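Local coordinates for uncharacterized protein (Actinomyces odontolyticus, PDB 4MJG) that is of unknown function but belongs to the DUF4853 family and is probably made as a membrane-attached bacterial lipoprotein, at residues V10-R15 with G58-Y63; N140-L143 with G147-V150; E28-A33 with E156-M161. All coordinates share one frame; numbering follows the deposited sequence.

Contact 1: V10-R15 with G58-Y63; sequences VPFPER and GDTQGY. With SO4 (sulfate ion), chain C.
Phe12 lays one face of its ring against the backbone of the turn at Thr60, so an aromatic side chain meets main chain more than it meets another side chain. Thr60 O stands over that face, displaced toward the rim, and its nearest ring atom is Phe12 CZ at 3.4 Å. From the same tip the Gln61 carbonyl is reached at a slant, Phe12 CZ to Gln61 O being 3.5 Å, while Gly62 CA lies at the ring edge, 4.2 Å from CZ of Phe12. The Thr60 side chain slants past the ring and adds one carbon, with Thr60 CB 4.0 Å from Phe12 CD2; its hydroxyl is engaged with Thr57 O instead. Phe12 can stretch this far because CG is anti to the backbone N (chi1 179°), carrying the ring out from the 3-10 turn of residues 12-14. The surface it covers is the connection of a beta hairpin, in which strands 44-55 and 62-73 run antiparallel and Gly62 pairs with Cys55, itself in a disulfide with Cys136. Behind Phe12, Arg15 folds back on its own segment: its guanidinium has Phe12 CA over one face and NH1 at the edge of the phenyl ring. Arg15 NE and NH2 grip a single acceptor side-on, Val10 O, at 2.9 Å from NE and within the guanidinium plane. That leaves NH1 to bond Cys136 O and the sulfate, whose O1 is 3.2 Å from Arg15 NH1; Cys136 N and Arg64 also hold this ion, probably acquired from the crystallisation liquor.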
loop_
_atom_site.group_PDB
_atom_site.type_symbol
_atom_site.label_atom_id
_atom_site.label_comp_id
_atom_site.label_asym_id
_atom_site.label_seq_id
_atom_site.Cartn_x
_atom_site.Cartn_y
_atom_site.Cartn_z
ATOM N N VAL A 10 0.262 16.049 10.657
ATOM C CA VAL A 10 1.140 17.078 10.092
ATOM C C VAL A 10 0.373 17.844 9.009
ATOM O O VAL A 10 -0.142 17.234 8.071
ATOM C CB VAL A 10 2.421 16.463 9.478
ATOM C CG1 VAL A 10 3.241 17.523 8.749
ATOM C CG2 VAL A 10 3.266 15.783 10.548
ATOM N N PRO A 11 0.282 19.179 9.140
ATOM C CA PRO A 11 -0.507 19.941 8.171
ATOM C C PRO A 11 0.109 19.947 6.772
ATOM O O PRO A 11 1.318 19.755 6.619
ATOM C CB PRO A 11 -0.533 21.351 8.768
ATOM C CG PRO A 11 0.694 21.429 9.603
ATOM C CD PRO A 11 0.896 20.049 10.158
ATOM N N PHE A 12 -0.739 20.188 5.774
ATOM C CA PHE A 12 -0.392 20.047 4.358
ATOM C C PHE A 12 0.908 20.745 3.932
ATOM O O PHE A 12 1.764 20.114 3.313
ATOM C CB PHE A 12 -1.566 20.527 3.493
ATOM C CG PHE A 12 -1.312 20.438 2.018
ATOM C CD1 PHE A 12 -1.398 19.219 1.361
ATOM C CD2 PHE A 12 -1.002 21.571 1.283
ATOM C CE1 PHE A 12 -1.170 19.131 -0.001
ATOM C CE2 PHE A 12 -0.774 21.490 -0.079
ATOM C CZ PHE A 12 -0.855 20.269 -0.722
ATOM N N PRO A 13 1.065 22.037 4.262
ATOM C CA PRO A 13 2.257 22.754 3.788
ATOM C C PRO A 13 3.579 22.161 4.279
ATOM O O PRO A 13 4.577 22.230 3.568
ATOM C CB PRO A 13 2.081 24.172 4.364
ATOM C CG PRO A 13 0.649 24.272 4.754
ATOM C CD PRO A 13 0.240 22.884 5.140
ATOM N N GLU A 14 3.574 21.587 5.479
ATOM C CA GLU A 14 4.794 21.085 6.109
ATOM C C GLU A 14 5.136 19.649 5.712
ATOM O O GLU A 14 6.158 19.117 6.140
ATOM C CB GLU A 14 4.670 21.190 7.630
ATOM C CG GLU A 14 4.459 22.614 8.131
ATOM C CD GLU A 14 4.086 22.678 9.602
ATOM O OE1 GLU A 14 4.225 21.656 10.307
ATOM O OE2 GLU A 14 3.650 23.757 10.056
ATOM N N ARG A 15 4.286 19.020 4.904
ATOM C CA ARG A 15 4.548 17.666 4.419
ATOM C C ARG A 15 5.602 17.689 3.314
ATOM O O ARG A 15 5.744 18.682 2.612
ATOM C CB ARG A 15 3.260 17.031 3.886
ATOM C CG ARG A 15 2.216 16.756 4.954
ATOM C CD ARG A 15 0.891 16.328 4.341
ATOM N NE ARG A 15 -0.222 16.483 5.278
ATOM C CZ ARG A 15 -1.512 16.375 4.954
ATOM N NH1 ARG A 15 -1.880 16.103 3.708
ATOM N NH2 ARG A 15 -2.444 16.549 5.882
ATOM N N GLY A 58 -8.347 24.441 -3.522
ATOM C CA GLY A 58 -7.819 25.786 -3.301
ATOM C C GLY A 58 -6.302 25.802 -3.245
ATOM O O GLY A 58 -5.636 25.221 -4.105
ATOM N N ASP A 59 -5.755 26.465 -2.229
ATOM C CA ASP A 59 -4.302 26.550 -2.057
ATOM C C ASP A 59 -3.703 25.314 -1.368
ATOM O O ASP A 59 -2.490 25.243 -1.176
ATOM C CB ASP A 59 -3.904 27.840 -1.314
ATOM C CG ASP A 59 -4.536 27.955 0.068
ATOM O OD1 ASP A 59 -4.629 26.935 0.789
ATOM O OD2 ASP A 59 -4.938 29.080 0.437
ATOM N N THR A 60 -4.547 24.354 -0.990
ATOM C CA THR A 60 -4.076 23.062 -0.484
ATOM C C THR A 60 -4.177 21.967 -1.556
ATOM O O THR A 60 -4.191 20.777 -1.231
ATOM C CB THR A 60 -4.859 22.614 0.773
ATOM O OG1 THR A 60 -6.247 22.447 0.448
ATOM C CG2 THR A 60 -4.719 23.629 1.890
ATOM N N GLN A 61 -4.248 22.370 -2.826
ATOM C CA GLN A 61 -4.242 21.420 -3.940
ATOM C C GLN A 61 -2.882 20.764 -4.056
ATOM O O GLN A 61 -1.853 21.404 -3.824
ATOM C CB GLN A 61 -4.562 22.106 -5.269
ATOM C CG GLN A 61 -6.038 22.243 -5.575
ATOM C CD GLN A 61 -6.285 23.108 -6.798
ATOM O OE1 GLN A 61 -6.665 22.610 -7.858
ATOM N NE2 GLN A 61 -6.057 24.412 -6.658
ATOM N N GLY A 62 -2.877 19.491 -4.439
ATOM C CA GLY A 62 -1.636 18.761 -4.605
ATOM C C GLY A 62 -1.833 17.414 -5.265
ATOM O O GLY A 62 -2.661 17.265 -6.166
ATOM N N TYR A 63 -1.051 16.437 -4.822
ATOM C CA TYR A 63 -1.060 15.113 -5.410
ATOM C C TYR A 63 -1.012 14.033 -4.339
ATOM O O TYR A 63 -0.405 14.208 -3.278
ATOM C CB TYR A 63 0.126 14.941 -6.350
ATOM C CG TYR A 63 0.002 15.696 -7.647
ATOM C CD1 TYR A 63 -0.906 15.297 -8.619
ATOM C CD2 TYR A 63 0.808 16.794 -7.913
ATOM C CE1 TYR A 63 -1.014 15.979 -9.822
ATOM C CE2 TYR A 63 0.708 17.480 -9.112
ATOM C CZ TYR A 63 -0.206 17.067 -10.062
ATOM O OH TYR A 63 -0.312 17.735 -11.258
HETATM S S SO4 C . -5.872 13.982 2.839
HETATM O O1 SO4 C . -4.450 14.361 3.018
HETATM O O2 SO4 C . -6.042 12.512 2.921
HETATM O O3 SO4 C . -6.672 14.608 3.915
HETATM O O4 SO4 C . -6.340 14.474 1.524
#

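Contact 2: N140-L143 with G147-V150; sequences NKPL and GQFV
Gln148 reaches across to Lys141 and Pro142, and its side chain carries most of the contact. From CB, which points toward the facing segment, the chain first turns into the space between backbone N and carbonyl carbon (chi1 73°), and this places CG over the centre of the neighbouring Phe149 ring, 3.5 Å above its plane. Beyond CG the chain runs extended, bringing Gln148 CD to 4.1 Å from Lys141 CB. There the amide divides its work. Its oxygen lies among aliphatic carbons, Gln148 OE1 being 3.5 Å from Lys141 CB and 3.6 Å from Pro142 CD. The two segments belong to the long loop between strand 127-133 and helix 154-157, and the amide ties one part of that loop to another by a side-chain-to-backbone bond. Gln148 NE2 donates to Pro142 O at 2.8 Å, with a bent N-H...O angle of 144° and the acceptor close to the amide plane; the same nitrogen also bonds Asp145 O, within the intervening residues. Alongside, Lys141 CG approaches Phe149 CE1 obliquely at 4.2 Å, while the Phe149 side chain also packs on Ile18, Glu19 and Ile22 of helix 18-24.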
loop_
_atom_site.group_PDB
_atom_site.type_symbol
_atom_site.label_atom_id
_atom_site.label_comp_id
_atom_site.label_asym_id
_atom_site.label_seq_id
_atom_site.Cartn_x
_atom_site.Cartn_y
_atom_site.Cartn_z
ATOM N N ASN A 140 5.873 21.870 -6.050
ATOM C CA ASN A 140 6.145 23.063 -6.849
ATOM C C ASN A 140 5.875 22.832 -8.342
ATOM O O ASN A 140 6.077 23.731 -9.159
ATOM C CB ASN A 140 7.589 23.533 -6.635
ATOM C CG ASN A 140 8.621 22.517 -7.106
ATOM O OD1 ASN A 140 8.290 21.394 -7.499
ATOM N ND2 ASN A 140 9.889 22.907 -7.056
ATOM N N LYS A 141 5.426 21.628 -8.689
ATOM C CA LYS A 141 5.173 21.254 -10.079
ATOM C C LYS A 141 3.731 21.566 -10.460
ATOM O O LYS A 141 2.902 21.806 -9.583
ATOM C CB LYS A 141 5.450 19.759 -10.285
ATOM C CG LYS A 141 6.840 19.300 -9.864
ATOM C CD LYS A 141 7.940 19.979 -10.663
ATOM C CE LYS A 141 9.304 19.421 -10.299
ATOM N NZ LYS A 141 10.417 20.252 -10.831
ATOM N N PRO A 142 3.424 21.572 -11.773
ATOM C CA PRO A 142 2.060 21.854 -12.219
ATOM C C PRO A 142 1.023 20.910 -11.631
ATOM O O PRO A 142 1.289 19.720 -11.481
ATOM C CB PRO A 142 2.141 21.661 -13.735
ATOM C CG PRO A 142 3.548 21.985 -14.071
ATOM C CD PRO A 142 4.356 21.478 -12.913
ATOM N N LEU A 143 -0.145 21.455 -11.303
ATOM C CA LEU A 143 -1.266 20.666 -10.800
ATOM C C LEU A 143 -2.046 20.118 -11.991
ATOM O O LEU A 143 -1.753 20.458 -13.139
ATOM C CB LEU A 143 -2.167 21.524 -9.904
ATOM C CG LEU A 143 -1.661 21.857 -8.490
ATOM C CD1 LEU A 143 -0.180 22.207 -8.437
ATOM C CD2 LEU A 143 -2.487 22.991 -7.902
ATOM N N GLY A 147 0.166 12.297 -14.203
ATOM C CA GLY A 147 1.036 11.394 -14.944
ATOM C C GLY A 147 2.457 11.892 -15.147
ATOM O O GLY A 147 3.292 11.162 -15.684
ATOM N N GLN A 148 2.741 13.131 -14.737
ATOM C CA GLN A 148 4.082 13.702 -14.896
ATOM C C GLN A 148 5.131 13.000 -14.026
ATOM O O GLN A 148 6.311 13.024 -14.354
ATOM C CB GLN A 148 4.079 15.216 -14.609
ATOM C CG GLN A 148 3.934 15.598 -13.141
ATOM C CD GLN A 148 3.760 17.097 -12.927
ATOM O OE1 GLN A 148 4.708 17.867 -13.079
ATOM N NE2 GLN A 148 2.551 17.515 -12.560
ATOM N N PHE A 149 4.701 12.371 -12.933
ATOM C CA PHE A 149 5.628 11.828 -11.933
ATOM C C PHE A 149 6.017 10.388 -12.204
ATOM O O PHE A 149 5.153 9.528 -12.326
ATOM C CB PHE A 149 5.000 11.892 -10.549
ATOM C CG PHE A 149 4.541 13.262 -10.160
ATOM C CD1 PHE A 149 5.460 14.240 -9.812
ATOM C CD2 PHE A 149 3.191 13.573 -10.142
ATOM C CE1 PHE A 149 5.039 15.503 -9.453
ATOM C CE2 PHE A 149 2.763 14.834 -9.783
ATOM C CZ PHE A 149 3.688 15.801 -9.437
ATOM N N VAL A 150 7.320 10.131 -12.284
ATOM C CA VAL A 150 7.823 8.766 -12.416
ATOM C C VAL A 150 7.538 8.009 -11.133
ATOM O O VAL A 150 7.604 8.579 -10.048
ATOM C CB VAL A 150 9.345 8.703 -12.704
ATOM C CG1 VAL A 150 9.665 9.410 -14.010
ATOM C CG2 VAL A 150 10.164 9.286 -11.553
#

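Contact 3: E28-A33 with E156-M161; sequences EISSVA and EAFPGM
Ser30 packs against Ala157 and Phe158 where helices 26-31 and 154-157 come together beside the antiparallel sheet that forms the body of the protein. Along the first segment, Glu28 faces away from the contact, yet its carbonyl is used within the segment: Ser31 OG donates to Glu28 O at 2.6 Å, in the carbonyl plane. Ile29 looks instead to the sheet, resting on Val119 and Ser132. Ser30 then supplies the touching atoms. Its OG is anti to the carbonyl carbon (chi1 -51°) and bonds back to Leu26 O in the preceding turn, which leaves the methylene to face the second segment. Ser30 CB lies over one face of the Phe158 ring in a CH-pi contact, 4.0 Å from the ring centroid and 20° off the normal, and also lies 3.2 Å from Ala157 O. The Ser30 carbonyl continues the approach, with Ser30 O 3.3 Å from Phe158 CE2. Further on, Val32 turns back to the sheet, and Ala33 is directed toward the second segment while packing on Thr70 and Val130. The Phe158 ring itself bears on Thr70 and Leu179, so it is wedged between Ser30 and two strands; with an alanine here, a gap would probably open beside Ser30, and Ser30 CB would lose the aromatic face it packs on. Phe158 is also where the second segment leaves helical conformation and enters a type I beta turn, closed by Met161 (selenomethionine), whose backbone N donates to Phe158 O at 2.9 Å.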
loop_
_atom_site.group_PDB
_atom_site.type_symbol
_atom_site.label_atom_id
_atom_site.label_comp_id
_atom_site.label_asym_id
_atom_site.label_seq_id
_atom_site.Cartn_x
_atom_site.Cartn_y
_atom_site.Cartn_z
ATOM N N GLU A 28 9.355 2.191 1.773
ATOM C CA GLU A 28 9.146 1.818 3.179
ATOM C C GLU A 28 7.731 1.286 3.404
ATOM O O GLU A 28 7.539 0.217 3.990
ATOM C CB GLU A 28 9.368 3.028 4.094
ATOM C CG GLU A 28 10.805 3.524 4.144
ATOM C CD GLU A 28 11.733 2.569 4.868
ATOM O OE1 GLU A 28 11.239 1.721 5.644
ATOM O OE2 GLU A 28 12.960 2.670 4.660
ATOM N N ILE A 29 6.750 2.050 2.928
ATOM C CA ILE A 29 5.340 1.674 2.989
ATOM C C ILE A 29 5.086 0.296 2.384
ATOM O O ILE A 29 4.391 -0.535 2.973
ATOM C CB ILE A 29 4.474 2.730 2.262
ATOM C CG1 ILE A 29 4.174 3.877 3.227
ATOM C CG2 ILE A 29 3.177 2.126 1.728
ATOM C CD1 ILE A 29 3.414 5.029 2.612
ATOM N N SER A 30 5.642 0.062 1.200
ATOM C CA SER A 30 5.454 -1.202 0.490
ATOM C C SER A 30 6.000 -2.408 1.276
ATOM O O SER A 30 5.499 -3.526 1.136
ATOM C CB SER A 30 6.110 -1.119 -0.894
ATOM O OG SER A 30 5.684 0.044 -1.601
ATOM N N SER A 31 7.011 -2.175 2.110
ATOM C CA SER A 31 7.639 -3.250 2.887
ATOM C C SER A 31 6.688 -3.979 3.852
ATOM O O SER A 31 6.900 -5.155 4.158
ATOM C CB SER A 31 8.833 -2.703 3.682
ATOM O OG SER A 31 8.412 -2.107 4.900
ATOM N N VAL A 32 5.643 -3.297 4.321
ATOM C CA VAL A 32 4.750 -3.880 5.342
ATOM C C VAL A 32 3.882 -5.037 4.832
ATOM O O VAL A 32 3.282 -5.762 5.630
ATOM C CB VAL A 32 3.822 -2.826 5.987
ATOM C CG1 VAL A 32 4.637 -1.667 6.541
ATOM C CG2 VAL A 32 2.764 -2.346 4.999
ATOM N N ALA A 33 3.798 -5.197 3.513
ATOM C CA ALA A 33 3.121 -6.351 2.923
ATOM C C ALA A 33 3.915 -7.632 3.136
ATOM O O ALA A 33 3.334 -8.709 3.276
ATOM C CB ALA A 33 2.891 -6.125 1.437
ATOM N N GLU A 156 12.368 -1.541 -6.979
ATOM C CA GLU A 156 12.668 -0.469 -6.028
ATOM C C GLU A 156 11.667 -0.398 -4.883
ATOM O O GLU A 156 12.039 -0.074 -3.755
ATOM C CB GLU A 156 12.702 0.881 -6.751
ATOM C CG GLU A 156 13.825 1.004 -7.772
ATOM C CD GLU A 156 13.568 2.071 -8.820
ATOM O OE1 GLU A 156 12.671 2.919 -8.623
ATOM O OE2 GLU A 156 14.274 2.061 -9.850
ATOM N N ALA A 157 10.403 -0.690 -5.175
ATOM C CA ALA A 157 9.346 -0.650 -4.164
ATOM C C ALA A 157 9.488 -1.756 -3.115
ATOM O O ALA A 157 9.099 -1.576 -1.965
ATOM C CB ALA A 157 7.982 -0.730 -4.828
ATOM N N PHE A 158 10.060 -2.890 -3.513
ATOM C CA PHE A 158 10.216 -4.049 -2.633
ATOM C C PHE A 158 11.671 -4.530 -2.656
ATOM O O PHE A 158 11.966 -5.584 -3.223
ATOM C CB PHE A 158 9.277 -5.178 -3.086
ATOM C CG PHE A 158 7.818 -4.810 -3.055
ATOM C CD1 PHE A 158 7.229 -4.159 -4.131
ATOM C CD2 PHE A 158 7.033 -5.120 -1.956
ATOM C CE1 PHE A 158 5.884 -3.817 -4.110
ATOM C CE2 PHE A 158 5.684 -4.783 -1.933
ATOM C CZ PHE A 158 5.110 -4.129 -3.009
ATOM N N PRO A 159 12.584 -3.759 -2.029
ATOM C CA PRO A 159 14.039 -3.953 -2.138
ATOM C C PRO A 159 14.532 -5.390 -1.939
ATOM O O PRO A 159 15.341 -5.877 -2.729
ATOM C CB PRO A 159 14.595 -3.055 -1.030
ATOM C CG PRO A 159 13.578 -1.988 -0.863
ATOM C CD PRO A 159 12.251 -2.631 -1.137
ATOM N N GLY A 160 14.046 -6.065 -0.901
ATOM C CA GLY A 160 14.510 -7.418 -0.577
ATOM C C GLY A 160 13.938 -8.529 -1.444
ATOM O O GLY A 160 14.277 -9.702 -1.260
HETATM N N MSE A 161 13.082 -8.164 -2.396
HETATM C CA MSE A 161 12.320 -9.133 -3.174
HETATM C C MSE A 161 12.696 -9.061 -4.623
HETATM O O MSE A 161 13.262 -8.061 -5.074
HETATM C CB MSE A 161 10.849 -8.773 -3.024
HETATM C CG MSE A 161 10.465 -8.537 -1.566
HETATM SE SE MSE A 161 9.299 -10.003 -0.985
HETATM C CE MSE A 161 7.582 -9.106 -1.283
#

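Overall arrangement
Contacts 1 and 2 are neighbours on one side of the chain's centre, their own centres about 15 Å apart, and Tyr63 joins them. Its hydroxyl makes a probable hydrogen bond to Pro142, Tyr63 OH to Pro142 O being 2.6 Å, so that this carbonyl serves Tyr63 as well as Gln148; the Tyr63 ring meets Phe149 edge-to-face. Contact 3 is deeper in the fold, its centre about 26 Å from that of contact 1 and about 23 Å from that of contact 2, with nearest atoms about 12 and 7 Å away. Along the chain it encloses contact 2 and interleaves with contact 1. The sulfate belongs to the contact 1 end, and no active site is known.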